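Hydrolase, haloacid dehalogenase-like family (Pseudomonas syringae pv. tomato, PDB 3S6J) is a calcium-bound member of the haloacid dehalogenase-like hydrolases and possibly acts as a sugar phosphatase. Local coordinates at residues V25-K29 with M41-H45. Numbering follows the deposited sequence.
Sequences VAAWK and MWRIH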
loop_
_atom_site.group_PDB
_atom_site.type_symbol
_atom_site.label_atom_id
_atom_site.label_comp_id
_atom_site.label_asym_id
_atom_site.label_seq_id
_atom_site.Cartn_x
_atom_site.Cartn_y
_atom_site.Cartn_z
ATOM N N VAL E 25 9.140 1.452 0.996
ATOM C CA VAL E 25 8.489 2.481 0.188
ATOM C C VAL E 25 8.955 3.906 0.535
ATOM O O VAL E 25 9.331 4.681 -0.349
ATOM C CB VAL E 25 6.928 2.389 0.271
ATOM C CG1 VAL E 25 6.292 3.442 -0.613
ATOM C CG2 VAL E 25 6.447 1.027 -0.166
ATOM N N ALA E 26 8.932 4.251 1.815
ATOM C CA ALA E 26 9.299 5.597 2.256
ATOM C C ALA E 26 10.754 5.913 1.915
ATOM O O ALA E 26 11.073 7.019 1.453
ATOM C CB ALA E 26 9.048 5.742 3.749
ATOM N N ALA E 27 11.621 4.920 2.100
ATOM C CA ALA E 27 13.037 5.033 1.752
ATOM C C ALA E 27 13.252 5.277 0.256
ATOM O O ALA E 27 14.077 6.112 -0.127
ATOM C CB ALA E 27 13.804 3.789 2.207
ATOM N N TRP E 28 12.547 4.524 -0.593
ATOM C CA TRP E 28 12.639 4.777 -2.025
ATOM C C TRP E 28 12.109 6.164 -2.385
ATOM O O TRP E 28 12.707 6.858 -3.209
ATOM C CB TRP E 28 11.949 3.688 -2.851
ATOM C CG TRP E 28 12.821 2.488 -2.997
ATOM C CD1 TRP E 28 12.609 1.250 -2.469
ATOM C CD2 TRP E 28 14.094 2.430 -3.662
ATOM N NE1 TRP E 28 13.650 0.423 -2.778
ATOM C CE2 TRP E 28 14.579 1.117 -3.514
ATOM C CE3 TRP E 28 14.860 3.358 -4.379
ATOM C CZ2 TRP E 28 15.805 0.701 -4.052
ATOM C CZ3 TRP E 28 16.080 2.944 -4.925
ATOM C CH2 TRP E 28 16.538 1.630 -4.758
ATOM N N LYS E 29 10.999 6.561 -1.755
ATOM C CA LYS E 29 10.361 7.838 -2.052
ATOM C C LYS E 29 11.309 9.011 -1.794
ATOM O O LYS E 29 11.416 9.934 -2.601
ATOM C CB LYS E 29 9.071 8.012 -1.241
ATOM C CG LYS E 29 8.384 9.360 -1.455
ATOM C CD LYS E 29 8.042 9.578 -2.944
ATOM C CE LYS E 29 7.061 10.730 -3.087
ATOM N NZ LYS E 29 7.047 11.296 -4.462
HETATM N N MSE E 41 3.655 7.410 -4.445
HETATM C CA MSE E 41 4.053 6.249 -3.660
HETATM C C MSE E 41 3.385 4.910 -3.987
HETATM O O MSE E 41 3.984 3.874 -3.752
HETATM C CB MSE E 41 4.019 6.563 -2.167
HETATM C CG MSE E 41 5.410 7.024 -1.722
HETATM SE SE MSE E 41 5.261 7.891 -0.120
HETATM C CE MSE E 41 5.961 6.484 1.060
ATOM N N TRP E 42 2.181 4.915 -4.542
ATOM C CA TRP E 42 1.568 3.641 -4.955
ATOM C C TRP E 42 2.391 2.925 -6.061
ATOM O O TRP E 42 2.506 1.685 -6.054
ATOM C CB TRP E 42 0.107 3.827 -5.385
ATOM C CG TRP E 42 -0.038 4.458 -6.742
ATOM C CD1 TRP E 42 0.047 5.787 -7.044
ATOM C CD2 TRP E 42 -0.297 3.780 -7.979
ATOM N NE1 TRP E 42 -0.137 5.973 -8.404
ATOM C CE2 TRP E 42 -0.349 4.757 -8.991
ATOM C CE3 TRP E 42 -0.480 2.439 -8.324
ATOM C CZ2 TRP E 42 -0.565 4.436 -10.335
ATOM C CZ3 TRP E 42 -0.707 2.121 -9.649
ATOM C CH2 TRP E 42 -0.746 3.120 -10.640
ATOM N N ARG E 43 2.973 3.702 -6.983
ATOM C CA ARG E 43 3.827 3.163 -8.047
ATOM C C ARG E 43 5.105 2.547 -7.478
ATOM O O ARG E 43 5.587 1.539 -7.978
ATOM C CB ARG E 43 4.181 4.241 -9.113
ATOM C CG ARG E 43 3.011 5.135 -9.547
ATOM C CD ARG E 43 3.233 5.863 -10.882
ATOM N NE ARG E 43 2.959 4.925 -11.970
ATOM C CZ ARG E 43 1.981 5.039 -12.863
ATOM N NH1 ARG E 43 1.174 6.084 -12.861
ATOM N NH2 ARG E 43 1.839 4.100 -13.781
ATOM N N ILE E 44 5.667 3.161 -6.437
ATOM C CA ILE E 44 6.837 2.584 -5.764
ATOM C C ILE E 44 6.466 1.290 -5.021
ATOM O O ILE E 44 7.209 0.304 -5.046
ATOM C CB ILE E 44 7.505 3.590 -4.790
ATOM C CG1 ILE E 44 8.031 4.812 -5.569
ATOM C CG2 ILE E 44 8.642 2.903 -4.026
ATOM C CD1 ILE E 44 8.341 6.057 -4.726
ATOM N N HIS E 45 5.297 1.298 -4.389
ATOM C CA HIS E 45 4.810 0.152 -3.603
ATOM C C HIS E 45 4.595 -1.044 -4.525
ATOM O O HIS E 45 4.842 -2.187 -4.144
ATOM C CB HIS E 45 3.501 0.520 -2.867
ATOM C CG HIS E 45 3.053 -0.491 -1.848
ATOM N ND1 HIS E 45 1.988 -0.269 -1.012
ATOM C CD2 HIS E 45 3.549 -1.716 -1.523
ATOM C CE1 HIS E 45 1.839 -1.312 -0.204
ATOM N NE2 HIS E 45 2.772 -2.197 -0.502
#
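The W28 indole and the H45 imidazole both take an oblique methyl from across the contact: CG2 of I44 slants in beside the indole, and CG2 of V25 does the same at the imidazole. On W28 that methyl comes nearest the CB, with I44 CG2 3.6 Å from W28 CB, while the ring itself runs on to stack with H79 and pack on M55 and L56 of helix 52-63. At H45, V25 CG2 sits 4.0 Å from H45 CB. The imidazole makes hydrogen bonds beyond the segments with both nitrogens: NE2 with the carbonyl oxygen of G193 and ND1 with the Y22 hydroxyl of the second subunit. Two protein partners thus fix the ring's rotation.

Away from the rings the packing is aliphatic. The selenomethionine M41 reaches over to helix 21-34, bending at its last torsion (chi3 104°) so that CE comes to rest against V25 and the backbone of A26. It lies a tight 3.5 Å from V25 CG1, and M41 CE is 3.7 Å from A26 CA. The selenium rides against the lysine chain, with M41 SE 3.7 Å from K29 CG. I44 comes at the same lysine at about a right angle, its CD1 3.8 Å from K29 CA and also touching K29 CD. K29 contributes methylenes here; its NZ goes on to a hydrogen bond with L39 O and a salt bridge with D33.

No hydrogen bond joins the two segments, whose axes pass 9.5 Å apart at 119°. The H45 side chain lies about 5 Å from a bound calcium ion and close to G194, a residue of a second calcium site that is not occupied on this chain. This is a steeply crossed helix pair at the start of what looks like the helical cap of a HAD fold, probably on the cap side of the active-site cleft.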